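Local coordinates for galacto-N-biose/lacto-N-biose I transporter substrate-binding protein (Bifidobacterium longum, PDB 2Z8F), which binds galacto-N-biose, lacto-N-biose and the milk sugar lacto-N-tetraose, probably to deliver such sugars to its ABC transporter for uptake, at residues 169-181 / 374-388. Sequence-based numbering, arbitrary orientation.
Sequences YIMSYQPDEAGNM and MNETAAKATDGSGKV. With GAL (beta-D-galactopyranose), chain C; NAG (2-acetamido-2-deoxy-beta-D-glucopyranose), chain B.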
# COMPACT_ATOMS: atom_id res chain seq x y z
N TYR A 169 16.83 -17.29 -0.67
CA TYR A 169 15.49 -17.20 -0.05
C TYR A 169 14.49 -16.73 -1.09
O TYR A 169 14.71 -15.71 -1.73
CB TYR A 169 15.54 -16.29 1.20
CG TYR A 169 16.62 -16.80 2.14
CD1 TYR A 169 16.39 -17.91 2.96
CD2 TYR A 169 17.91 -16.25 2.11
CE1 TYR A 169 17.42 -18.44 3.77
CE2 TYR A 169 18.95 -16.77 2.92
CZ TYR A 169 18.69 -17.87 3.75
OH TYR A 169 19.70 -18.38 4.56
N ILE A 170 13.43 -17.52 -1.28
CA ILE A 170 12.39 -17.15 -2.23
C ILE A 170 11.18 -16.47 -1.54
O ILE A 170 10.15 -16.24 -2.18
CB ILE A 170 11.93 -18.34 -3.11
CG1 ILE A 170 11.24 -19.44 -2.29
CG2 ILE A 170 13.14 -18.91 -3.91
CD1 ILE A 170 10.50 -20.52 -3.17
N MET A 171 11.31 -16.18 -0.24
CA MET A 171 10.33 -15.39 0.48
C MET A 171 11.01 -14.50 1.50
O MET A 171 12.08 -14.83 2.03
CB MET A 171 9.28 -16.33 1.14
CG MET A 171 8.04 -15.64 1.73
SD MET A 171 7.21 -14.45 0.65
CE MET A 171 6.68 -15.51 -0.66
N SER A 172 10.41 -13.34 1.74
CA SER A 172 10.74 -12.54 2.91
C SER A 172 9.57 -12.48 3.88
O SER A 172 8.39 -12.54 3.47
CB SER A 172 11.18 -11.13 2.53
OG SER A 172 10.07 -10.33 2.11
N TYR A 173 9.90 -12.46 5.17
CA TYR A 173 8.95 -12.18 6.23
C TYR A 173 9.30 -10.80 6.75
O TYR A 173 10.42 -10.61 7.23
CB TYR A 173 9.12 -13.22 7.34
CG TYR A 173 8.26 -13.03 8.55
CD1 TYR A 173 6.91 -13.38 8.53
CD2 TYR A 173 8.79 -12.55 9.76
CE1 TYR A 173 6.11 -13.23 9.66
CE2 TYR A 173 8.00 -12.41 10.91
CZ TYR A 173 6.65 -12.76 10.85
OH TYR A 173 5.84 -12.64 11.97
N GLN A 174 8.36 -9.86 6.65
CA GLN A 174 8.62 -8.45 6.92
C GLN A 174 7.85 -8.01 8.16
O GLN A 174 6.71 -7.51 8.06
CB GLN A 174 8.24 -7.62 5.69
CG GLN A 174 9.06 -7.97 4.46
CD GLN A 174 8.62 -7.25 3.22
OE1 GLN A 174 7.92 -6.25 3.29
NE2 GLN A 174 9.03 -7.77 2.07
N PRO A 175 8.47 -8.14 9.35
CA PRO A 175 7.71 -7.83 10.55
C PRO A 175 7.24 -6.38 10.64
O PRO A 175 6.21 -6.13 11.25
CB PRO A 175 8.68 -8.18 11.70
CG PRO A 175 10.01 -8.26 11.09
CD PRO A 175 9.86 -8.55 9.64
N ASP A 176 7.99 -5.44 10.05
CA ASP A 176 7.61 -4.02 10.04
C ASP A 176 6.53 -3.67 9.00
O ASP A 176 6.14 -2.51 8.86
CB ASP A 176 8.83 -3.10 9.82
CG ASP A 176 9.60 -3.40 8.53
OD1 ASP A 176 9.45 -4.49 7.94
OD2 ASP A 176 10.40 -2.54 8.08
N GLU A 177 6.04 -4.69 8.29
CA GLU A 177 4.99 -4.53 7.28
C GLU A 177 3.86 -5.49 7.55
O GLU A 177 2.97 -5.62 6.71
CB GLU A 177 5.53 -4.72 5.86
CG GLU A 177 6.33 -3.48 5.38
CD GLU A 177 5.42 -2.26 5.16
OE1 GLU A 177 4.19 -2.44 4.92
OE2 GLU A 177 5.92 -1.11 5.20
N ALA A 178 3.87 -6.15 8.71
CA ALA A 178 2.77 -7.12 8.97
C ALA A 178 1.39 -6.44 8.90
O ALA A 178 0.44 -7.01 8.32
CB ALA A 178 2.95 -7.79 10.34
N GLY A 179 1.27 -5.25 9.44
CA GLY A 179 -0.04 -4.55 9.45
C GLY A 179 -0.60 -4.18 8.08
O GLY A 179 -1.81 -3.89 7.96
N ASN A 180 0.28 -4.12 7.06
CA ASN A 180 -0.10 -3.69 5.70
C ASN A 180 -0.05 -4.86 4.72
O ASN A 180 -1.02 -5.11 3.98
CB ASN A 180 0.83 -2.54 5.21
CG ASN A 180 0.96 -1.44 6.22
OD1 ASN A 180 -0.04 -0.97 6.77
ND2 ASN A 180 2.20 -1.01 6.49
N MET A 181 1.08 -5.57 4.69
CA MET A 181 1.27 -6.70 3.78
C MET A 181 0.52 -7.92 4.26
O MET A 181 -0.22 -8.56 3.48
CB MET A 181 2.76 -7.02 3.59
CG MET A 181 3.03 -8.30 2.79
SD MET A 181 4.81 -8.56 2.54
CE MET A 181 5.19 -7.26 1.35
N MET A 374 -0.02 -5.64 15.15
CA MET A 374 0.39 -6.69 14.23
C MET A 374 1.90 -6.72 14.01
O MET A 374 2.51 -7.78 14.04
CB MET A 374 -0.37 -6.59 12.89
CG MET A 374 -1.86 -6.97 13.02
SD MET A 374 -2.66 -6.80 11.39
CE MET A 374 -1.94 -8.10 10.50
N ASN A 375 2.50 -5.54 13.84
CA ASN A 375 3.94 -5.45 13.65
C ASN A 375 4.73 -5.90 14.90
O ASN A 375 5.72 -6.60 14.79
CB ASN A 375 4.33 -4.02 13.33
CG ASN A 375 4.02 -3.61 11.88
OD1 ASN A 375 3.31 -4.32 11.14
ND2 ASN A 375 4.60 -2.48 11.47
N GLU A 376 4.27 -5.47 16.06
CA GLU A 376 4.90 -5.85 17.32
C GLU A 376 4.86 -7.36 17.50
O GLU A 376 5.87 -8.00 17.79
CB GLU A 376 4.15 -5.19 18.45
CG GLU A 376 4.79 -5.39 19.82
CD GLU A 376 3.93 -4.80 20.90
OE1 GLU A 376 2.99 -5.47 21.35
OE2 GLU A 376 4.19 -3.65 21.29
N THR A 377 3.69 -7.95 17.30
CA THR A 377 3.56 -9.39 17.43
C THR A 377 4.32 -10.16 16.33
O THR A 377 4.94 -11.19 16.61
CB THR A 377 2.07 -9.76 17.55
OG1 THR A 377 1.52 -9.05 18.67
CG2 THR A 377 1.87 -11.27 17.72
N ALA A 378 4.33 -9.61 15.10
CA ALA A 378 5.03 -10.23 13.99
C ALA A 378 6.52 -10.36 14.32
O ALA A 378 7.13 -11.35 14.00
CB ALA A 378 4.85 -9.43 12.70
N ALA A 379 7.07 -9.34 14.97
CA ALA A 379 8.49 -9.37 15.31
C ALA A 379 8.86 -10.51 16.28
O ALA A 379 10.00 -10.99 16.26
CB ALA A 379 8.91 -8.03 15.89
N LYS A 380 7.91 -10.92 17.12
CA LYS A 380 8.13 -12.02 18.08
C LYS A 380 8.36 -13.36 17.36
O LYS A 380 9.05 -14.24 17.87
CB LYS A 380 6.95 -12.12 19.07
CG LYS A 380 6.80 -10.98 20.11
CD LYS A 380 7.80 -9.85 19.87
CE LYS A 380 7.38 -8.52 20.50
NZ LYS A 380 7.87 -7.38 19.66
N ALA A 381 7.81 -13.50 16.14
CA ALA A 381 7.92 -14.77 15.40
C ALA A 381 9.30 -15.01 14.79
O ALA A 381 9.65 -16.15 14.47
CB ALA A 381 6.81 -14.89 14.33
N THR A 382 10.10 -13.96 14.67
CA THR A 382 11.38 -14.03 13.96
C THR A 382 12.44 -14.86 14.70
O THR A 382 13.32 -15.45 14.06
CB THR A 382 11.97 -12.64 13.66
OG1 THR A 382 12.37 -12.02 14.88
CG2 THR A 382 10.94 -11.75 12.99
N ASP A 383 12.35 -14.90 16.03
CA ASP A 383 13.28 -15.71 16.84
C ASP A 383 12.57 -16.89 17.51
O ASP A 383 13.13 -17.54 18.40
CB ASP A 383 13.99 -14.84 17.88
CG ASP A 383 13.04 -14.27 18.93
OD1 ASP A 383 11.86 -14.67 18.99
OD2 ASP A 383 13.49 -13.39 19.70
N GLY A 384 11.33 -17.13 17.09
CA GLY A 384 10.56 -18.24 17.60
C GLY A 384 9.97 -18.02 18.98
O GLY A 384 9.45 -18.96 19.57
N SER A 385 10.04 -16.78 19.50
CA SER A 385 9.41 -16.47 20.79
C SER A 385 7.87 -16.32 20.69
O SER A 385 7.15 -16.49 21.68
CB SER A 385 10.08 -15.24 21.45
OG SER A 385 9.65 -14.03 20.87
N GLY A 386 7.37 -16.04 19.49
CA GLY A 386 5.92 -15.96 19.25
C GLY A 386 5.55 -16.80 18.03
O GLY A 386 6.43 -17.18 17.27
N LYS A 387 4.26 -17.12 17.88
CA LYS A 387 3.77 -17.79 16.67
C LYS A 387 3.20 -16.78 15.67
O LYS A 387 2.64 -15.77 16.05
CB LYS A 387 2.66 -18.80 17.01
CG LYS A 387 3.18 -19.94 17.86
CD LYS A 387 3.98 -20.93 17.04
CE LYS A 387 4.25 -22.20 17.78
NZ LYS A 387 4.77 -23.17 16.78
N VAL A 388 3.31 -17.10 14.38
CA VAL A 388 2.73 -16.20 13.38
C VAL A 388 1.21 -16.04 13.58
O VAL A 388 0.67 -14.95 13.40
CB VAL A 388 3.06 -16.64 11.95
CG1 VAL A 388 2.43 -15.66 10.91
CG2 VAL A 388 4.59 -16.73 11.76
C1 GAL C . 4.87 1.20 9.38
C2 GAL C . 4.28 1.85 8.11
C3 GAL C . 5.11 1.59 6.86
C4 GAL C . 6.59 1.87 7.11
C5 GAL C . 7.05 1.14 8.37
C6 GAL C . 8.50 1.46 8.74
O2 GAL C . 2.98 1.35 7.95
O3 GAL C . 4.49 2.43 5.88
O4 GAL C . 6.69 3.26 7.34
O5 GAL C . 6.24 1.51 9.46
O6 GAL C . 8.80 0.72 9.93
C1 NAG B . 4.93 2.28 4.52
C2 NAG B . 3.82 2.85 3.64
C3 NAG B . 4.22 3.04 2.17
C4 NAG B . 5.61 3.74 2.09
C5 NAG B . 6.59 2.94 2.96
C6 NAG B . 8.02 3.46 2.82
C7 NAG B . 1.49 2.46 4.09
C8 NAG B . 0.37 1.46 4.14
N2 NAG B . 2.66 1.95 3.74
O3 NAG B . 3.13 3.80 1.66
O4 NAG B . 6.06 3.71 0.75
O5 NAG B . 6.13 3.01 4.29
O6 NAG B . 8.08 4.76 3.35
O7 NAG B . 1.25 3.64 4.34
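Tyr173 and Asn375 make the polar links between the loop leading into helix 178-187 and helix 367-380. Tyr173 OH donates to Ala378 O at 2.7 Å, and the oxygen lies at the edge of the ring, near its plane. The C=O...donor angle is 110°, a side-on approach. Ala378 O also accepts from Ala381 N, which gives this carbonyl two donors. With CG anti to the backbone N (chi1 177°), the tyrosine ring is directed at helix 367-380.

Asn375 OD1 accepts from Gly179 N at 2.8 Å, nearly along the C=O axis. Its ND2 gives a weak bond to Asp176 O at 3.0 Å. The OD1 bond is the firmer of the two; the ND2 bond reaches back to the loop before the helix.

Packing contacts fill in between. Ala178 CB and Ala378 CB meet at 3.4 Å, tighter than usual for two methyls. Pro175 CB rests on Ala379 CA at 3.8 Å. Thr382 CG2 touches Tyr173 CE2 at the ring edge, 3.7 Å away. Met374, bent at chi3 (69°), brings CE to 3.4 Å from Ala178 O, a methyl against a carbonyl oxygen. Ile391 of helix 389-405 packs on Tyr173, Met374 and Ala378.

A phenylalanine in place of Tyr173 would probably leave Ala378 O without its side-chain donor and the ring less firmly tied to the helix.

The sugar site adjoins this packing. Asn180 ND2 donates to galactose O2 at 2.9 Å and also to Glu177 OE1, while Glu177 OE2 bonds Trp231 NE1. Asn375 touches the bound glucose. The same asparagine lines the glycan pocket and bonds to the segment that carries Asp176, Glu177 and Asn180 of that pocket, so its bonds probably help to fix the relative position of the pocket residues on the two segments.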